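Local coordinates for hypothetical protein PG0816 (Porphyromonas gingivalis, PDB 2APL) that is of unknown function, belongs to the DUF1896 family and folds entirely from helices joined by loops and turns, at residues Phe72-Thr77 / Ser110-Tyr115; Asp119-Ser124 / Glu128-Glu133. One frame throughout, in Å; residues are numbered along the deposited sequence.

Interaction 1. Residues Phe72-Thr77 / Ser110-Tyr115; sequences FSRYDT and SVFAKY
Arg-74 lays its aliphatic chain over one face of the Phe-112 ring, joining the first turn of helix 74-85 to Phe-112 of helix 106-112 in this all-helical fold. CB of Arg-74 lies 3.6 Å from CZ of Phe-112, at the far end of the ring. CG of Arg-74 sits above the face, 3.7 Å from the Phe-112 ring centroid and 16° off the normal, which meets the geometry of a CH-pi contact. CD of Arg-74 then passes back over the root of the ring, 3.8 Å from CG of Phe-112. At chi3 (-59°) the chain bends, and the guanidinium ends well above the ring, turned 68° against its plane; with CZ of Arg-74 5.9 Å from the Phe-112 centroid, any cation-pi attraction is weak at most. The methylenes thus do the packing.

Two further side chains meet the ring at CE1. CG2 of Thr-77 comes to its edge, near the ring plane, at 4.2 Å from CE1 of Phe-112. Phe-72 CE2 is also 4.2 Å from Phe-112 CE1, which in turn lies near the plane of the Phe-72 ring, at its edge. Thr-77 reaches on to Leu-134 of helix 126-143, while Arg-74 also packs on Leu-103 of helix 94-103.

The helix start that presents Arg-74 is fixed by Ser-73 at the N-cap: its OG accepts a nearly straight bond from Asp-76 N at 3.0 Å. Ser-73 O takes two donors, Thr-77 OG1 at 2.9 Å and Thr-77 N, arriving from opposite faces of its carbonyl plane.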
# COMPACT_ATOMS: atom_id res chain seq x y z
N PHE A 72 -0.38 5.51 -0.37
CA PHE A 72 1.06 5.37 -0.55
C PHE A 72 1.55 4.02 0.00
O PHE A 72 1.24 3.64 1.15
CB PHE A 72 1.89 6.55 0.02
CG PHE A 72 3.39 6.42 -0.28
CD1 PHE A 72 3.92 6.93 -1.47
CD2 PHE A 72 4.20 5.69 0.57
CE1 PHE A 72 5.27 6.76 -1.78
CE2 PHE A 72 5.54 5.48 0.27
CZ PHE A 72 6.10 6.04 -0.89
N SER A 73 2.28 3.32 -0.86
CA SER A 73 2.72 1.97 -0.55
C SER A 73 4.25 1.94 -0.61
O SER A 73 4.85 2.10 -1.70
CB SER A 73 2.11 0.99 -1.54
OG SER A 73 2.71 -0.30 -1.41
N ARG A 74 4.86 1.69 0.54
CA ARG A 74 6.33 1.40 0.58
C ARG A 74 6.70 0.20 -0.27
O ARG A 74 7.67 0.27 -1.01
CB ARG A 74 6.82 1.23 2.02
CG ARG A 74 6.60 2.54 2.83
CD ARG A 74 7.04 2.40 4.28
NE ARG A 74 6.29 1.31 4.92
CZ ARG A 74 6.67 0.66 6.03
NH1 ARG A 74 7.79 1.02 6.70
NH2 ARG A 74 5.92 -0.33 6.47
N TYR A 75 5.92 -0.88 -0.17
CA TYR A 75 6.13 -2.07 -1.00
C TYR A 75 6.17 -1.74 -2.49
O TYR A 75 7.16 -2.07 -3.15
CB TYR A 75 5.11 -3.14 -0.71
CG TYR A 75 5.12 -4.29 -1.70
CD1 TYR A 75 6.00 -5.36 -1.55
CD2 TYR A 75 4.27 -4.27 -2.84
CE1 TYR A 75 6.06 -6.41 -2.50
CE2 TYR A 75 4.29 -5.33 -3.78
CZ TYR A 75 5.16 -6.39 -3.58
OH TYR A 75 5.21 -7.41 -4.48
N ASP A 76 5.13 -1.06 -2.99
CA ASP A 76 5.08 -0.64 -4.39
C ASP A 76 6.27 0.25 -4.78
O ASP A 76 6.78 0.15 -5.91
CB ASP A 76 3.76 0.12 -4.69
CG ASP A 76 2.51 -0.81 -4.79
OD1 ASP A 76 2.65 -2.06 -4.71
OD2 ASP A 76 1.37 -0.27 -4.94
N THR A 77 6.67 1.16 -3.89
CA THR A 77 7.77 2.08 -4.16
C THR A 77 9.12 1.30 -4.35
O THR A 77 9.89 1.56 -5.30
CB THR A 77 7.91 3.12 -3.02
OG1 THR A 77 6.72 3.89 -2.95
CG2 THR A 77 9.09 4.12 -3.28
N SER A 110 14.94 3.34 7.70
CA SER A 110 15.47 4.63 8.20
C SER A 110 15.32 5.71 7.13
O SER A 110 15.20 6.92 7.46
CB SER A 110 16.93 4.52 8.63
OG SER A 110 17.81 4.65 7.51
N VAL A 111 15.36 5.30 5.86
CA VAL A 111 15.07 6.23 4.77
C VAL A 111 13.57 6.60 4.74
O VAL A 111 13.23 7.81 4.78
CB VAL A 111 15.57 5.68 3.38
CG1 VAL A 111 14.99 6.51 2.23
CG2 VAL A 111 17.09 5.61 3.31
N PHE A 112 12.66 5.60 4.65
CA PHE A 112 11.23 5.90 4.58
C PHE A 112 10.76 6.76 5.81
O PHE A 112 9.85 7.62 5.70
CB PHE A 112 10.40 4.59 4.53
CG PHE A 112 10.31 3.93 3.19
CD1 PHE A 112 9.59 4.51 2.16
CD2 PHE A 112 10.84 2.66 2.99
CE1 PHE A 112 9.40 3.83 0.91
CE2 PHE A 112 10.68 2.00 1.78
CZ PHE A 112 9.95 2.59 0.73
N ALA A 113 11.38 6.51 6.97
CA ALA A 113 10.95 7.13 8.24
C ALA A 113 11.13 8.65 8.31
O ALA A 113 10.51 9.32 9.15
CB ALA A 113 11.65 6.46 9.43
N LYS A 114 11.99 9.18 7.42
CA LYS A 114 12.26 10.61 7.34
C LYS A 114 11.13 11.35 6.64
O LYS A 114 11.08 12.56 6.71
CB LYS A 114 13.56 10.89 6.60
CG LYS A 114 14.79 10.43 7.37
CD LYS A 114 16.07 11.08 6.88
CE LYS A 114 16.45 10.62 5.48
NZ LYS A 114 17.79 11.15 5.12
N TYR A 115 10.23 10.63 5.97
CA TYR A 115 9.14 11.25 5.19
C TYR A 115 7.77 11.02 5.81
O TYR A 115 7.54 10.04 6.50
CB TYR A 115 9.17 10.74 3.75
CG TYR A 115 10.48 11.02 3.05
CD1 TYR A 115 10.64 12.19 2.32
CD2 TYR A 115 11.57 10.12 3.14
CE1 TYR A 115 11.85 12.49 1.67
CE2 TYR A 115 12.80 10.41 2.51
CZ TYR A 115 12.92 11.60 1.77
OH TYR A 115 14.10 11.92 1.13

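Interaction 2. Residues Asp119-Ser124 / Glu128-Glu133; sequences DDFEAS and EHLYTE
Phe-121 and Leu-130 form the apolar half of a contact in which the loop leading into helix 126-143 folds back beside that helix's early turns. The two side chains come closest at 3.5 Å, between Phe-121 CE2 and Leu-130 CD2. The methyl comes in at a slant, and Leu-130 CB stays 4.1 Å from both CE2 and CZ of Phe-121, so the CE2-CZ side of the ring rests against CB and the CD2 methyl of the leucine. The ring extends with CG anti to the backbone N of Phe-121 (chi1 -177°), which carries its far end toward the helix.

The second point of contact is polar but is not a bond. Glu-128 OE2 stands 2.9 Å from Ser-124 O, two acceptor oxygens brought close together, an approach that would probably be unfavourable for a charged carboxylate. The Glu-128 side chain has a nearly eclipsed chi1 of -13°, so its placement deserves caution. Ser-124 OG has a partner elsewhere, Glu-126 OE2.

One shell further out, both apolar residues are held from other parts of the chain. Phe-72 packs edge-to-face with Phe-121 and also touches Leu-130, which in addition meets Val-111 and Phe-112 of helix 106-112. Asp-119, which opens the segment 119-124, accepts bonds from the backbone N atoms of Gly-69 and His-71 through OD2 and OD1, respectively, tying it to the segment before helix 74-85. On the helix, Glu-128 O accepts from Thr-132 N as well as from Thr-132 OG1, the latter at 3.0 Å and tilted 33° from the carbonyl plane.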
# COMPACT_ATOMS: atom_id res chain seq x y z
N ASP A 119 -1.42 10.20 1.78
CA ASP A 119 -2.05 9.73 0.53
C ASP A 119 -1.57 10.46 -0.74
O ASP A 119 -1.48 9.87 -1.80
CB ASP A 119 -3.56 9.75 0.67
CG ASP A 119 -4.07 8.58 1.47
OD1 ASP A 119 -3.32 7.58 1.60
OD2 ASP A 119 -5.18 8.65 1.97
N ASP A 120 -1.27 11.74 -0.60
CA ASP A 120 -0.86 12.57 -1.72
C ASP A 120 0.66 12.68 -1.84
O ASP A 120 1.15 13.53 -2.59
CB ASP A 120 -1.37 13.98 -1.45
CG ASP A 120 -1.52 14.24 0.04
OD1 ASP A 120 -0.58 14.87 0.61
OD2 ASP A 120 -2.53 13.73 0.63
N PHE A 121 1.39 11.84 -1.10
CA PHE A 121 2.86 11.91 -1.07
C PHE A 121 3.52 11.74 -2.43
O PHE A 121 4.45 12.46 -2.77
CB PHE A 121 3.47 10.92 -0.08
CG PHE A 121 4.98 11.05 0.02
CD1 PHE A 121 5.56 12.09 0.76
CD2 PHE A 121 5.80 10.17 -0.67
CE1 PHE A 121 6.96 12.23 0.84
CE2 PHE A 121 7.21 10.30 -0.60
CZ PHE A 121 7.78 11.35 0.16
N GLU A 122 3.02 10.78 -3.21
CA GLU A 122 3.65 10.51 -4.48
C GLU A 122 3.60 11.67 -5.48
O GLU A 122 4.56 11.84 -6.27
CB GLU A 122 3.15 9.20 -5.08
CG GLU A 122 4.11 8.69 -6.13
CD GLU A 122 3.54 7.64 -7.03
OE1 GLU A 122 2.65 6.88 -6.60
OE2 GLU A 122 4.00 7.57 -8.19
N ALA A 123 2.53 12.47 -5.43
CA ALA A 123 2.46 13.77 -6.11
C ALA A 123 3.37 14.87 -5.52
O ALA A 123 3.72 15.83 -6.21
CB ALA A 123 0.98 14.25 -6.19
N SER A 124 3.72 14.75 -4.24
CA SER A 124 4.65 15.61 -3.46
C SER A 124 5.97 15.95 -4.20
O SER A 124 6.54 15.06 -4.86
CB SER A 124 5.05 14.78 -2.21
OG SER A 124 5.21 15.51 -1.01
N GLU A 128 10.41 12.61 -5.20
CA GLU A 128 11.61 12.41 -6.00
C GLU A 128 12.81 12.23 -5.07
O GLU A 128 13.68 11.40 -5.33
CB GLU A 128 11.84 13.55 -7.01
CG GLU A 128 10.65 14.52 -7.24
CD GLU A 128 9.27 13.87 -7.58
OE1 GLU A 128 9.21 12.85 -8.33
OE2 GLU A 128 8.23 14.40 -7.11
N HIS A 129 12.82 12.97 -3.96
CA HIS A 129 13.84 12.83 -2.93
C HIS A 129 13.89 11.43 -2.32
O HIS A 129 14.97 10.84 -2.19
CB HIS A 129 13.66 13.88 -1.83
CG HIS A 129 13.90 15.29 -2.29
ND1 HIS A 129 12.92 16.25 -2.25
CD2 HIS A 129 15.02 15.90 -2.76
CE1 HIS A 129 13.41 17.40 -2.70
NE2 HIS A 129 14.68 17.21 -3.02
N LEU A 130 12.73 10.95 -1.90
CA LEU A 130 12.59 9.58 -1.42
C LEU A 130 13.15 8.57 -2.44
O LEU A 130 14.00 7.76 -2.11
CB LEU A 130 11.11 9.26 -1.09
CG LEU A 130 10.88 7.82 -0.67
CD1 LEU A 130 11.72 7.43 0.58
CD2 LEU A 130 9.38 7.56 -0.46
N TYR A 131 12.66 8.64 -3.68
CA TYR A 131 13.03 7.69 -4.72
C TYR A 131 14.54 7.62 -5.00
O TYR A 131 15.11 6.52 -5.18
CB TYR A 131 12.29 8.05 -6.00
CG TYR A 131 12.44 7.10 -7.16
CD1 TYR A 131 11.46 6.15 -7.44
CD2 TYR A 131 13.55 7.17 -8.00
CE1 TYR A 131 11.59 5.28 -8.53
CE2 TYR A 131 13.70 6.31 -9.05
CZ TYR A 131 12.72 5.38 -9.33
OH TYR A 131 12.88 4.53 -10.41
N THR A 132 15.16 8.81 -5.07
CA THR A 132 16.58 8.92 -5.28
C THR A 132 17.28 8.36 -4.06
O THR A 132 18.29 7.65 -4.18
CB THR A 132 16.95 10.40 -5.49
OG1 THR A 132 16.29 10.86 -6.67
CG2 THR A 132 18.47 10.61 -5.59
N GLU A 133 16.74 8.63 -2.87
CA GLU A 133 17.45 8.21 -1.67
C GLU A 133 17.41 6.67 -1.59
O GLU A 133 18.41 6.03 -1.24
CB GLU A 133 16.88 8.90 -0.43
CG GLU A 133 17.67 8.73 0.79
CD GLU A 133 17.28 9.70 1.91
OE1 GLU A 133 16.27 10.46 1.80
OE2 GLU A 133 18.04 9.72 2.91

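How the interactions relate
From the N terminus, interaction 1 opens at 72-77 and closes at 110-115, spanning 32 residues that include helix 94-103. Interaction 2 opens only afterwards, at 119-124, and closes at 128-133 across three intervening residues, so the two loops lie in series and neither nest nor cross. The centres of interactions 1 and 2 are nevertheless about 9 Å apart. Direct bonds join them: Lys-114 NZ makes a salt bridge to Glu-133 OE2 at 2.6 Å, and Tyr-115 OH probably hydrogen-bonds to Glu-133 OE1 at 2.7 Å. Interaction 1 joins the start of helix 74-85 to helix 106-112, and interaction 2 joins the loop after helix 106-112 to helix 126-143.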